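Local coordinates for sortase family protein (Streptococcus agalactiae, PDB 4D7W) that is a class C sortase, a transpeptidase that probably joins pilin subunits covalently during pilus assembly in this Gram-positive bacterium, at residues H132-I137 / T141-V146; R3-Y8 / M63-I68. One frame throughout, in Å; residues are numbered along the deposited sequence.

Contact 1 (H132-I137 / T141-V146); sequences HWTVSI and TYTYQV
Trp133 and Tyr144 pair across the antiparallel beta hairpin of strands 132-137 and 140-152, part of the sortase beta-barrel. CB of Tyr144 sits over one face of the indole, 3.9 Å from the centroid of the Trp133 six-membered ring, a CH-pi contact. The phenol plane is turned 20° from the indole but slid aside, and the two rings barely overlap. Trp133 CG lies between its own backbone N and carbonyl carbon (chi1 72°), which lays the indole against CB of Tyr144. Val146 meets the same indole at its edge, in the ring plane, with CG2 3.7 Å from Trp133 CZ3. Trp133 NE1 hydrogen-bonds to Gln169 OE1, and Tyr144 OH hydrogen-bonds to Asp167 OD1. Val135 lies on this face too and crosses Tyr142 at about a right angle, with CG2 3.5 Å from Tyr142 CB. On the other face His132 and Gln145 run side by side, as do Thr134 and Thr143. Two hydrogen-bonded pairs fix the register, Trp133 with Tyr144 and Val135 with Tyr142. The straightest of the four bonds runs from Tyr144 N to Trp133 O, 2.9 Å long with 173° at the hydrogen.

Contact 2 (R3-Y8 / M63-I68); sequences RAIMDY and MGYISI
Ile5 reaches from the N-terminal helix onto Tyr65 of strand 62-68, and the two side chains cross at about a right angle. Its CG2 branch lies over one face of the phenol ring, 4.0 Å from the centroid of the Tyr65 ring, in a CH-pi contact. The other branch runs along the base of the tyrosine, with Ile5 CD1 3.8 Å from Tyr65 CB. Tyr65 takes the chi1 of 60°, with CG between backbone N and carbonyl carbon, and this lays the ring crosswise, a face turned to Ile5 CG2. The helix packs on the outside of the sortase barrel, its axis at 126° to strand 63-68. Asp7 OD2 pairs with Arg3 NH1 in a salt bridge, though the arginine is poorly ordered. Tyr8 comes next on the inner side. Its CG is anti to the backbone N (chi1 175°), and the ring extends over the strand. Gly64 CA lies over one ring face, 4.0 Å from the centroid of the Tyr8 ring. A water in the plane of the ring accepts from Tyr8 OH and donates to Met63 O, 2.7 Å from each. Tyr8 OH also accepts a hydrogen bond from Leu138 N.

The chain starts in helix 3-13, which takes part in contact 2. It then runs through a largely helical region before entering strand 62-68, where contact 2 closes a long loop of 54 residues. Much later, strand 132-137 turns back into strand 140-152, and contact 1 closes this short hairpin. The two loops lie in series and neither encloses nor crosses the other. In space they meet, because strands 62-68 and 132-137 are antiparallel neighbours in one sheet. Thr134 O lies 2.8 Å from Ser67 N, a probable hydrogen bond. Contact 2 thus ties the N-terminal helix to the barrel, while contact 1 continues the sheet toward strand 182-191.

Contact 1 (H132-I137 / T141-V146)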
ATOM      1  N   HIS A 132       1.288 -14.987  -0.986  1.00 39.06           N
ATOM      2  CA  HIS A 132       2.204 -13.846  -0.784  1.00 39.59           C
ATOM      3  C   HIS A 132       2.009 -12.735  -1.810  1.00 41.26           C
ATOM      4  O   HIS A 132       1.624 -12.987  -2.952  1.00 40.55           O
ATOM      5  CB  HIS A 132       3.678 -14.284  -0.869  1.00 40.26           C
ATOM      6  CG  HIS A 132       4.109 -15.252   0.190  1.00 56.44           C
ATOM      7  ND1 HIS A 132       5.435 -15.459   0.503  1.00 61.40           N
ATOM      8  CD2 HIS A 132       3.401 -16.074   0.999  1.00 58.75           C
ATOM      9  CE1 HIS A 132       5.526 -16.363   1.463  1.00 63.41           C
ATOM     10  NE2 HIS A 132       4.306 -16.753   1.782  1.00 60.08           N
ATOM     11  N   TRP A 133       2.321 -11.503  -1.415  1.00 42.28           N
ATOM     12  CA  TRP A 133       2.620 -10.452  -2.389  1.00 37.25           C
ATOM     13  C   TRP A 133       3.857  -9.659  -1.933  1.00 34.81           C
ATOM     14  O   TRP A 133       4.363  -9.840  -0.815  1.00 33.97           O
ATOM     15  CB  TRP A 133       1.418  -9.526  -2.610  1.00 33.12           C
ATOM     16  CG  TRP A 133       1.098  -8.602  -1.470  1.00 31.57           C
ATOM     17  CD1 TRP A 133       1.613  -7.362  -1.258  1.00 35.33           C
ATOM     18  CD2 TRP A 133       0.156  -8.833  -0.414  1.00 34.53           C
ATOM     19  NE1 TRP A 133       1.070  -6.807  -0.124  1.00 35.99           N
ATOM     20  CE2 TRP A 133       0.165  -7.687   0.408  1.00 35.98           C
ATOM     21  CE3 TRP A 133      -0.701  -9.894  -0.089  1.00 38.10           C
ATOM     22  CZ2 TRP A 133      -0.637  -7.577   1.551  1.00 36.54           C
ATOM     23  CZ3 TRP A 133      -1.501  -9.783   1.042  1.00 37.70           C
ATOM     24  CH2 TRP A 133      -1.457  -8.634   1.850  1.00 41.42           C
ATOM     25  N   THR A 134       4.376  -8.828  -2.825  1.00 33.60           N
ATOM     26  CA  THR A 134       5.506  -7.972  -2.498  1.00 37.50           C
ATOM     27  C   THR A 134       5.216  -6.551  -2.953  1.00 37.14           C
ATOM     28  O   THR A 134       4.481  -6.331  -3.925  1.00 35.08           O
ATOM     29  CB  THR A 134       6.804  -8.447  -3.159  1.00 38.41           C
ATOM     30  OG1 THR A 134       6.668  -8.368  -4.581  1.00 34.81           O
ATOM     31  CG2 THR A 134       7.141  -9.883  -2.759  1.00 36.42           C
ATOM     32  N   VAL A 135       5.756  -5.591  -2.214  1.00 30.70           N
ATOM     33  CA  VAL A 135       5.816  -4.219  -2.669  1.00 31.13           C
ATOM     34  C   VAL A 135       7.300  -3.907  -2.849  1.00 34.87           C
ATOM     35  O   VAL A 135       8.145  -4.317  -2.044  1.00 34.06           O
ATOM     36  CB  VAL A 135       5.133  -3.231  -1.684  1.00 30.91           C
ATOM     37  CG1 VAL A 135       3.625  -3.510  -1.603  1.00 29.63           C
ATOM     38  CG2 VAL A 135       5.723  -3.361  -0.332  1.00 39.26           C
ATOM     39  N   SER A 136       7.615  -3.233  -3.946  1.00 33.45           N
ATOM     40  CA  SER A 136       8.986  -2.875  -4.256  1.00 35.57           C
ATOM     41  C   SER A 136       9.096  -1.381  -4.103  1.00 35.96           C
ATOM     42  O   SER A 136       8.330  -0.641  -4.709  1.00 32.66           O
ATOM     43  CB  SER A 136       9.356  -3.323  -5.662  1.00 36.70           C
ATOM     44  OG  SER A 136       9.073  -4.707  -5.802  1.00 39.30           O
ATOM     45  N   ILE A 137      10.017  -0.948  -3.254  1.00 34.56           N
ATOM     46  CA  ILE A 137      10.164   0.466  -2.936  1.00 34.18           C
ATOM     47  C   ILE A 137      11.652   0.789  -3.022  1.00 31.93           C
ATOM     48  O   ILE A 137      12.467   0.184  -2.328  1.00 30.02           O
ATOM     49  CB  ILE A 137       9.573   0.781  -1.547  1.00 34.13           C
ATOM     50  CG1 ILE A 137       8.043   0.597  -1.573  1.00 33.19           C
ATOM     51  CG2 ILE A 137       9.941   2.184  -1.098  1.00 31.89           C
ATOM     52  CD1 ILE A 137       7.452   0.338  -0.231  1.00 38.02           C
ATOM     53  N   THR A 141      12.710  -4.908  -1.357  1.00 37.64           N
ATOM     54  CA  THR A 141      11.515  -5.720  -1.474  1.00 36.41           C
ATOM     55  C   THR A 141      10.918  -5.957  -0.098  1.00 35.70           C
ATOM     56  O   THR A 141      11.650  -6.181   0.881  1.00 37.00           O
ATOM     57  CB  THR A 141      11.823  -7.052  -2.160  1.00 42.68           C
ATOM     58  OG1 THR A 141      12.123  -6.804  -3.535  1.00 45.69           O
ATOM     59  CG2 THR A 141      10.625  -7.973  -2.091  1.00 39.19           C
ATOM     60  N   TYR A 142       9.594  -5.850  -0.027  1.00 33.00           N
ATOM     61  CA  TYR A 142       8.835  -6.077   1.200  1.00 37.33           C
ATOM     62  C   TYR A 142       7.778  -7.132   0.949  1.00 33.63           C
ATOM     63  O   TYR A 142       6.930  -6.947   0.091  1.00 33.54           O
ATOM     64  CB  TYR A 142       8.182  -4.775   1.686  1.00 35.23           C
ATOM     65  CG  TYR A 142       9.201  -3.703   1.935  1.00 34.68           C
ATOM     66  CD1 TYR A 142       9.705  -2.944   0.880  1.00 32.95           C
ATOM     67  CD2 TYR A 142       9.695  -3.474   3.213  1.00 34.63           C
ATOM     68  CE1 TYR A 142      10.681  -1.987   1.087  1.00 31.01           C
ATOM     69  CE2 TYR A 142      10.660  -2.505   3.434  1.00 35.00           C
ATOM     70  CZ  TYR A 142      11.141  -1.767   2.367  1.00 35.32           C
ATOM     71  OH  TYR A 142      12.084  -0.807   2.579  1.00 33.55           O
ATOM     72  N   THR A 143       7.825  -8.233   1.692  1.00 33.00           N
ATOM     73  CA  THR A 143       6.933  -9.352   1.431  1.00 30.88           C
ATOM     74  C   THR A 143       5.874  -9.502   2.507  1.00 34.65           C
ATOM     75  O   THR A 143       6.172  -9.404   3.701  1.00 35.76           O
ATOM     76  CB  THR A 143       7.712 -10.656   1.325  1.00 38.19           C
ATOM     77  OG1 THR A 143       8.835 -10.453   0.460  1.00 37.22           O
ATOM     78  CG2 THR A 143       6.810 -11.782   0.800  1.00 31.93           C
ATOM     79  N   TYR A 144       4.641  -9.752   2.074  1.00 32.08           N
ATOM     80  CA  TYR A 144       3.513  -9.922   2.983  1.00 32.08           C
ATOM     81  C   TYR A 144       2.787 -11.207   2.642  1.00 36.59           C
ATOM     82  O   TYR A 144       2.722 -11.600   1.480  1.00 37.82           O
ATOM     83  CB  TYR A 144       2.558  -8.707   2.918  1.00 31.09           C
ATOM     84  CG  TYR A 144       3.170  -7.525   3.637  1.00 31.15           C
ATOM     85  CD1 TYR A 144       4.059  -6.688   2.988  1.00 30.20           C
ATOM     86  CD2 TYR A 144       2.902  -7.288   4.982  1.00 32.31           C
ATOM     87  CE1 TYR A 144       4.685  -5.622   3.666  1.00 30.40           C
ATOM     88  CE2 TYR A 144       3.502  -6.235   5.662  1.00 32.50           C
ATOM     89  CZ  TYR A 144       4.389  -5.401   4.995  1.00 33.02           C
ATOM     90  OH  TYR A 144       4.985  -4.361   5.663  1.00 31.82           O
ATOM     91  N   GLN A 145       2.252 -11.859   3.666  1.00 33.98           N
ATOM     92  CA  GLN A 145       1.595 -13.151   3.498  1.00 34.77           C
ATOM     93  C   GLN A 145       0.166 -13.096   4.043  1.00 36.29           C
ATOM     94  O   GLN A 145      -0.052 -12.663   5.180  1.00 35.99           O
ATOM     95  CB  GLN A 145       2.411 -14.240   4.204  1.00 36.46           C
ATOM     96  CG  GLN A 145       1.676 -15.535   4.366  1.00 39.75           C
ATOM     97  CD  GLN A 145       2.474 -16.538   5.146  1.00 46.25           C
ATOM     98  OE1 GLN A 145       2.056 -16.989   6.205  1.00 51.17           O
ATOM     99  NE2 GLN A 145       3.634 -16.891   4.633  1.00 44.98           N
ATOM    100  N   VAL A 146      -0.804 -13.529   3.237  1.00 34.68           N
ATOM    101  CA  VAL A 146      -2.195 -13.419   3.643  1.00 34.97           C
ATOM    102  C   VAL A 146      -2.431 -14.214   4.904  1.00 39.38           C
ATOM    103  O   VAL A 146      -2.063 -15.385   4.973  1.00 40.65           O
ATOM    104  CB  VAL A 146      -3.160 -13.919   2.547  1.00 34.29           C
ATOM    105  CG1 VAL A 146      -4.610 -13.780   3.007  1.00 43.44           C
ATOM    106  CG2 VAL A 146      -2.942 -13.144   1.273  1.00 32.75           C
TER

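Contact 2 (R3-Y8 / M63-I68)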
ATOM      1  N   ARG A   3       4.453   1.705 -17.968  1.00 63.19           N
ATOM      2  CA  ARG A   3       5.440   2.751 -18.228  1.00 64.85           C
ATOM      3  C   ARG A   3       5.772   3.535 -16.953  1.00 56.29           C
ATOM      4  O   ARG A   3       6.901   4.005 -16.777  1.00 50.91           O
ATOM      5  CB  ARG A   3       4.942   3.708 -19.320  1.00 70.77           C
ATOM      6  CG  ARG A   3       5.947   4.787 -19.704  1.00 78.47           C
ATOM      7  CD  ARG A   3       5.451   5.673 -20.848  1.00 88.03           C
ATOM      8  NE  ARG A   3       4.276   6.470 -20.492  1.00 94.34           N
ATOM      9  CZ  ARG A   3       4.312   7.613 -19.806  1.00 97.45           C
ATOM     10  NH1 ARG A   3       5.470   8.103 -19.383  1.00 98.81           N
ATOM     11  NH2 ARG A   3       3.187   8.264 -19.535  1.00 97.60           N
ATOM     12  N   ALA A   4       4.783   3.688 -16.074  1.00 51.28           N
ATOM     13  CA  ALA A   4       5.005   4.350 -14.796  1.00 48.26           C
ATOM     14  C   ALA A   4       6.047   3.568 -14.004  1.00 43.23           C
ATOM     15  O   ALA A   4       6.949   4.137 -13.357  1.00 36.93           O
ATOM     16  CB  ALA A   4       3.699   4.470 -14.018  1.00 46.28           C
ATOM     17  N   ILE A   5       5.938   2.250 -14.067  1.00 41.49           N
ATOM     18  CA  ILE A   5       6.850   1.421 -13.296  1.00 44.39           C
ATOM     19  C   ILE A   5       8.244   1.483 -13.906  1.00 45.29           C
ATOM     20  O   ILE A   5       9.233   1.638 -13.189  1.00 43.08           O
ATOM     21  CB  ILE A   5       6.362  -0.031 -13.204  1.00 45.80           C
ATOM     22  CG1 ILE A   5       5.047  -0.082 -12.411  1.00 45.12           C
ATOM     23  CG2 ILE A   5       7.421  -0.905 -12.549  1.00 44.31           C
ATOM     24  CD1 ILE A   5       4.464  -1.468 -12.254  1.00 41.91           C
ATOM     25  N   MET A   6       8.323   1.385 -15.228  1.00 46.97           N
ATOM     26  CA  MET A   6       9.609   1.493 -15.917  1.00 52.17           C
ATOM     27  C   MET A   6      10.313   2.809 -15.600  1.00 49.02           C
ATOM     28  O   MET A   6      11.501   2.817 -15.281  1.00 49.07           O
ATOM     29  CB  MET A   6       9.428   1.359 -17.431  1.00 60.44           C
ATOM     30  CG  MET A   6       9.049  -0.044 -17.886  1.00 68.19           C
ATOM     31  SD  MET A   6       9.129  -0.267 -19.680  1.00 76.48           S
ATOM     32  CE  MET A   6       7.827   0.839 -20.240  1.00 77.28           C
ATOM     33  N   ASP A   7       9.574   3.914 -15.688  1.00 45.29           N
ATOM     34  CA  ASP A   7      10.109   5.243 -15.381  1.00 47.42           C
ATOM     35  C   ASP A   7      10.597   5.346 -13.938  1.00 42.38           C
ATOM     36  O   ASP A   7      11.614   5.974 -13.652  1.00 42.75           O
ATOM     37  CB  ASP A   7       9.053   6.324 -15.633  1.00 50.64           C
ATOM     38  CG  ASP A   7       8.728   6.500 -17.109  1.00 61.65           C
ATOM     39  OD1 ASP A   7       9.574   6.145 -17.960  1.00 65.37           O
ATOM     40  OD2 ASP A   7       7.622   7.000 -17.413  1.00 64.47           O
ATOM     41  N   TYR A   8       9.843   4.751 -13.029  1.00 39.70           N
ATOM     42  CA  TYR A   8      10.213   4.745 -11.624  1.00 38.76           C
ATOM     43  C   TYR A   8      11.496   3.957 -11.403  1.00 42.63           C
ATOM     44  O   TYR A   8      12.414   4.420 -10.721  1.00 41.51           O
ATOM     45  CB  TYR A   8       9.092   4.155 -10.783  1.00 33.35           C
ATOM     46  CG  TYR A   8       9.449   4.001  -9.319  1.00 32.79           C
ATOM     47  CD1 TYR A   8       9.203   5.019  -8.408  1.00 30.91           C
ATOM     48  CD2 TYR A   8      10.028   2.819  -8.853  1.00 34.90           C
ATOM     49  CE1 TYR A   8       9.525   4.868  -7.069  1.00 34.91           C
ATOM     50  CE2 TYR A   8      10.350   2.656  -7.518  1.00 34.25           C
ATOM     51  CZ  TYR A   8      10.107   3.678  -6.631  1.00 32.72           C
ATOM     52  OH  TYR A   8      10.449   3.502  -5.304  1.00 32.71           O
ATOM     53  N   MET A  63       5.178   5.727  -5.357  1.00 30.84           N
ATOM     54  CA  MET A  63       5.979   5.251  -4.219  1.00 30.04           C
ATOM     55  C   MET A  63       6.747   3.983  -4.521  1.00 31.62           C
ATOM     56  O   MET A  63       7.571   3.536  -3.710  1.00 35.92           O
ATOM     57  CB  MET A  63       5.093   4.923  -3.012  1.00 28.24           C
ATOM     58  CG  MET A  63       4.615   6.027  -2.149  1.00 38.96           C
ATOM     59  SD  MET A  63       3.479   5.243  -0.966  1.00 48.17           S
ATOM     60  CE  MET A  63       2.827   6.727  -0.224  1.00 51.55           C
ATOM     61  N   GLY A  64       6.415   3.356  -5.642  1.00 31.59           N
ATOM     62  CA  GLY A  64       6.878   2.011  -5.928  1.00 31.20           C
ATOM     63  C   GLY A  64       5.757   1.204  -6.567  1.00 33.32           C
ATOM     64  O   GLY A  64       4.869   1.766  -7.181  1.00 31.55           O
ATOM     65  N   TYR A  65       5.802  -0.116  -6.441  1.00 28.42           N
ATOM     66  CA  TYR A  65       4.827  -0.944  -7.114  1.00 30.38           C
ATOM     67  C   TYR A  65       4.591  -2.234  -6.358  1.00 32.44           C
ATOM     68  O   TYR A  65       5.463  -2.716  -5.628  1.00 31.63           O
ATOM     69  CB  TYR A  65       5.260  -1.241  -8.556  1.00 28.11           C
ATOM     70  CG  TYR A  65       6.578  -1.967  -8.724  1.00 33.91           C
ATOM     71  CD1 TYR A  65       7.789  -1.270  -8.773  1.00 35.83           C
ATOM     72  CD2 TYR A  65       6.613  -3.351  -8.878  1.00 36.67           C
ATOM     73  CE1 TYR A  65       8.999  -1.942  -8.949  1.00 40.16           C
ATOM     74  CE2 TYR A  65       7.821  -4.033  -9.048  1.00 39.66           C
ATOM     75  CZ  TYR A  65       9.006  -3.324  -9.086  1.00 45.82           C
ATOM     76  OH  TYR A  65      10.201  -4.007  -9.251  1.00 50.31           O
ATOM     77  N   ILE A  66       3.395  -2.781  -6.543  1.00 32.58           N
ATOM     78  CA  ILE A  66       2.989  -3.998  -5.865  1.00 33.91           C
ATOM     79  C   ILE A  66       2.900  -5.147  -6.865  1.00 35.10           C
ATOM     80  O   ILE A  66       2.524  -4.950  -8.021  1.00 34.19           O
ATOM     81  CB  ILE A  66       1.639  -3.825  -5.150  1.00 32.92           C
ATOM     82  CG1 ILE A  66       1.276  -5.088  -4.368  1.00 34.20           C
ATOM     83  CG2 ILE A  66       0.548  -3.453  -6.151  1.00 36.04           C
ATOM     84  CD1 ILE A  66      -0.046  -4.970  -3.629  1.00 38.07           C
ATOM     85  N   SER A  67       3.266  -6.340  -6.408  1.00 35.92           N
ATOM     86  CA  SER A  67       3.276  -7.543  -7.243  1.00 39.55           C
ATOM     87  C   SER A  67       2.495  -8.649  -6.568  1.00 39.23           C
ATOM     88  O   SER A  67       2.774  -8.991  -5.413  1.00 37.33           O
ATOM     89  CB  SER A  67       4.703  -8.031  -7.502  1.00 40.74           C
ATOM     90  OG  SER A  67       5.422  -7.107  -8.286  1.00 44.61           O
ATOM     91  N   ILE A  68       1.530  -9.204  -7.291  1.00 39.88           N
ATOM     92  CA  ILE A  68       0.693 -10.277  -6.777  1.00 39.79           C
ATOM     93  C   ILE A  68       0.644 -11.392  -7.804  1.00 42.03           C
ATOM     94  O   ILE A  68      -0.352 -11.531  -8.532  1.00 48.07           O
ATOM     95  CB  ILE A  68      -0.730  -9.794  -6.468  1.00 40.67           C
ATOM     96  CG1 ILE A  68      -0.682  -8.445  -5.753  1.00 39.44           C
ATOM     97  CG2 ILE A  68      -1.477 -10.834  -5.639  1.00 36.48           C
ATOM     98  CD1 ILE A  68      -2.038  -7.892  -5.430  1.00 40.48           C
TER
HETATM   99  O   HOH W   1       9.692   5.268  -3.459  1.00 34.17           O